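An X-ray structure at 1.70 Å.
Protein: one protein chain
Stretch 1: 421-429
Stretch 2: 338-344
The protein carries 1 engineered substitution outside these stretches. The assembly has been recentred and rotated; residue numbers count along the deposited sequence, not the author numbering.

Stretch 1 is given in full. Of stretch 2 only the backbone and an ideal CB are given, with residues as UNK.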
# COMPACT_ATOMS: atom_id res chain seq x y z
N LEU C 421 -1.29 -8.98 31.84
CA LEU C 421 0.15 -8.90 31.68
C LEU C 421 0.86 -9.50 32.89
O LEU C 421 1.85 -10.22 32.75
CB LEU C 421 0.59 -7.44 31.50
CG LEU C 421 2.07 -7.25 31.18
CD1 LEU C 421 2.37 -7.85 29.82
CD2 LEU C 421 2.42 -5.76 31.19
N ALA C 422 0.34 -9.21 34.08
CA ALA C 422 0.91 -9.73 35.32
C ALA C 422 0.88 -11.26 35.28
O ALA C 422 1.80 -11.92 35.74
CB ALA C 422 0.14 -9.21 36.52
N GLY C 423 -0.20 -11.81 34.73
CA GLY C 423 -0.32 -13.25 34.64
C GLY C 423 0.73 -13.84 33.71
O GLY C 423 1.32 -14.88 34.01
N ALA C 424 0.95 -13.18 32.58
CA ALA C 424 1.94 -13.62 31.60
C ALA C 424 3.34 -13.58 32.22
O ALA C 424 4.13 -14.51 32.04
CB ALA C 424 1.89 -12.74 30.36
N LEU C 425 3.63 -12.50 32.93
CA LEU C 425 4.93 -12.35 33.57
C LEU C 425 5.11 -13.44 34.61
O LEU C 425 6.20 -13.98 34.78
CB LEU C 425 5.04 -10.97 34.23
CG LEU C 425 5.14 -9.77 33.28
CD1 LEU C 425 5.01 -8.47 34.05
CD2 LEU C 425 6.46 -9.83 32.53
N GLU C 426 4.02 -13.78 35.31
CA GLU C 426 4.05 -14.82 36.32
C GLU C 426 4.33 -16.18 35.68
O GLU C 426 5.13 -16.96 36.20
CB GLU C 426 2.71 -14.87 37.07
CG GLU C 426 2.53 -16.07 38.00
CD GLU C 426 3.54 -16.11 39.12
OE1 GLU C 426 3.67 -15.10 39.85
OE2 GLU C 426 4.21 -17.15 39.29
N ASP C 427 3.68 -16.46 34.56
CA ASP C 427 3.87 -17.73 33.86
C ASP C 427 5.32 -17.94 33.43
O ASP C 427 5.90 -19.00 33.64
CB ASP C 427 2.97 -17.82 32.62
CG ASP C 427 1.50 -17.63 32.94
OD1 ASP C 427 1.04 -18.14 33.98
OD2 ASP C 427 0.80 -16.99 32.13
N VAL C 428 5.91 -16.91 32.83
CA VAL C 428 7.28 -16.99 32.34
C VAL C 428 8.34 -16.78 33.42
O VAL C 428 9.30 -17.54 33.50
CB VAL C 428 7.52 -15.95 31.22
CG1 VAL C 428 8.94 -16.06 30.69
CG2 VAL C 428 6.52 -16.17 30.09
N LEU C 429 8.15 -15.76 34.25
CA LEU C 429 9.11 -15.46 35.30
C LEU C 429 8.79 -16.17 36.61
O LEU C 429 7.74 -16.83 36.69
CB LEU C 429 9.16 -13.94 35.53
CG LEU C 429 9.45 -13.08 34.30
CD1 LEU C 429 9.28 -11.61 34.65
CD2 LEU C 429 10.86 -13.36 33.80
N UNK C 338 8.09 -4.05 41.01
CA UNK C 338 8.39 -4.51 42.36
C UNK C 338 8.28 -6.03 42.42
O UNK C 338 9.11 -6.70 43.04
CB UNK C 338 7.45 -3.86 43.38
N UNK C 339 7.25 -6.55 41.78
CA UNK C 339 6.99 -7.98 41.74
C UNK C 339 7.87 -8.66 40.69
O UNK C 339 8.30 -9.80 40.87
CB UNK C 339 5.51 -8.24 41.45
N UNK C 340 8.15 -7.94 39.61
CA UNK C 340 8.97 -8.48 38.53
C UNK C 340 10.15 -7.58 38.20
O UNK C 340 10.13 -6.83 37.22
CB UNK C 340 8.12 -8.69 37.28
N UNK C 341 11.21 -7.65 39.02
CA UNK C 341 12.40 -6.83 38.79
C UNK C 341 13.15 -7.17 37.50
O UNK C 341 14.15 -6.53 37.18
CB UNK C 341 13.35 -6.98 39.98
N UNK C 342 12.68 -8.18 36.77
CA UNK C 342 13.30 -8.53 35.50
C UNK C 342 12.92 -7.44 34.50
O UNK C 342 13.48 -7.36 33.41
CB UNK C 342 12.86 -9.91 35.02
N UNK C 343 11.96 -6.61 34.90
CA UNK C 343 11.53 -5.49 34.07
C UNK C 343 12.62 -4.43 34.29
O UNK C 343 12.53 -3.61 35.21
CB UNK C 343 10.13 -4.99 34.43
N UNK C 344 13.65 -4.48 33.44
CA UNK C 344 14.80 -3.58 33.50
C UNK C 344 14.44 -2.11 33.44
O UNK C 344 15.05 -1.27 34.11
CB UNK C 344 15.76 -3.90 32.35

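Stretch 1 is a helix through Val 428, and it presents Ala 422, Leu 425, Glu 426 and Leu 429 to the shorter segment, a mostly apolar strip with one carboxylate beside it.

Position 338 lies beyond reach of the helix, with nothing of stretch 1 near its ideal CB. Its phi/psi of -61/-42 is helical and accepts most residues. The deposited one is Ala 338, which makes no contact here.

At position 339 the CA-to-CB bond points toward stretch 1, yet nothing lies within 5.5 Å of the ideal CB, so a short side chain would reach nothing. The feature worth reaching for is the carboxylate of Glu 426. A long, positively charged or hydrogen-bond-donating chain suits it; lysine or arginine would both be reasonable guesses. The deposited residue is Arg 339, extended with chi1 to chi3 all t. Its NH2 lies 2.5 Å from Glu 426 OE1 in a salt bridge; the carboxylate oxygen sits at the guanidinium edge, near its plane. The hydrogen bond within that pair is weak, its N-H...acceptor angle being 128°.

Position 340 is the closest backbone approach, its CA 7.5 Å from the CA of Leu 425. The CB points toward the helix, 4.1 Å from Leu 429 CD1 and 4.5 Å from Leu 425 CD1. Such surroundings favour a large apolar residue: leucine, methionine or an aromatic. Phe 340 fills the site. Leu 425 CB stands over one face of its ring, 3.7 Å from the centroid and 5° off the normal, a nearly ideal CH-pi contact. Leu 429 CD1 packs 3.7 Å from Phe 340 CD1.

A type I turn starts at 340, and position 341 is its second residue. With phi -65 and CB pointing away, proline is an obvious candidate, though polar residues would also do. Pro 341 takes it.

Position 342 points its CB toward stretch 1, 4.0 Å from Leu 429 CD1. A medium-sized chain, apolar or with an aliphatic stem, could cover that methyl. Gln 342 does so, its OE1 3.6 Å from Leu 429 CD1, a packing contact.

Position 343 closes the turn, its N hydrogen-bonded to the O of 340 at 3.0 Å. Its CB points sideways, so an apolar chain with some reach, leucine or methionine for example, could come back toward Leu 425. Met 343 does this: its SD lies 4.0 Å from Leu 425 CD1.

Position 344 is out of reach of the helix, so many side chains would serve; Met 344 is deposited.

Stretch 2, residues 338-344: ARFPQMM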
# COMPACT_ATOMS: atom_id res chain seq x y z
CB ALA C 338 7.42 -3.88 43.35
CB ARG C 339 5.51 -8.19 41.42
CG ARG C 339 5.03 -9.62 41.27
CD ARG C 339 3.50 -9.60 41.31
NE ARG C 339 2.86 -10.75 40.67
CZ ARG C 339 3.07 -12.02 41.00
NH1 ARG C 339 3.92 -12.33 41.97
NH2 ARG C 339 2.42 -12.98 40.36
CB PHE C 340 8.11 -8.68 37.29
CG PHE C 340 6.96 -9.62 37.51
CD1 PHE C 340 7.17 -10.99 37.62
CD2 PHE C 340 5.66 -9.13 37.65
CE1 PHE C 340 6.12 -11.86 37.89
CE2 PHE C 340 4.60 -9.99 37.91
CZ PHE C 340 4.83 -11.36 38.03
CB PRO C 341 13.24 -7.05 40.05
CG PRO C 341 12.82 -8.41 40.52
CD PRO C 341 11.33 -8.40 40.28
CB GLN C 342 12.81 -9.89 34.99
CG GLN C 342 13.24 -11.07 35.84
CD GLN C 342 12.26 -11.39 36.96
OE1 GLN C 342 11.47 -10.54 37.36
NE2 GLN C 342 12.33 -12.61 37.47
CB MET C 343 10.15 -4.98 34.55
CG MET C 343 9.00 -5.98 34.38
SD MET C 343 7.39 -5.44 35.06
CE MET C 343 6.77 -4.42 33.70
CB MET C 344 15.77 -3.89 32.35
CG MET C 344 16.24 -5.34 32.28
SD MET C 344 17.61 -5.72 33.39
CE MET C 344 18.92 -5.91 32.23
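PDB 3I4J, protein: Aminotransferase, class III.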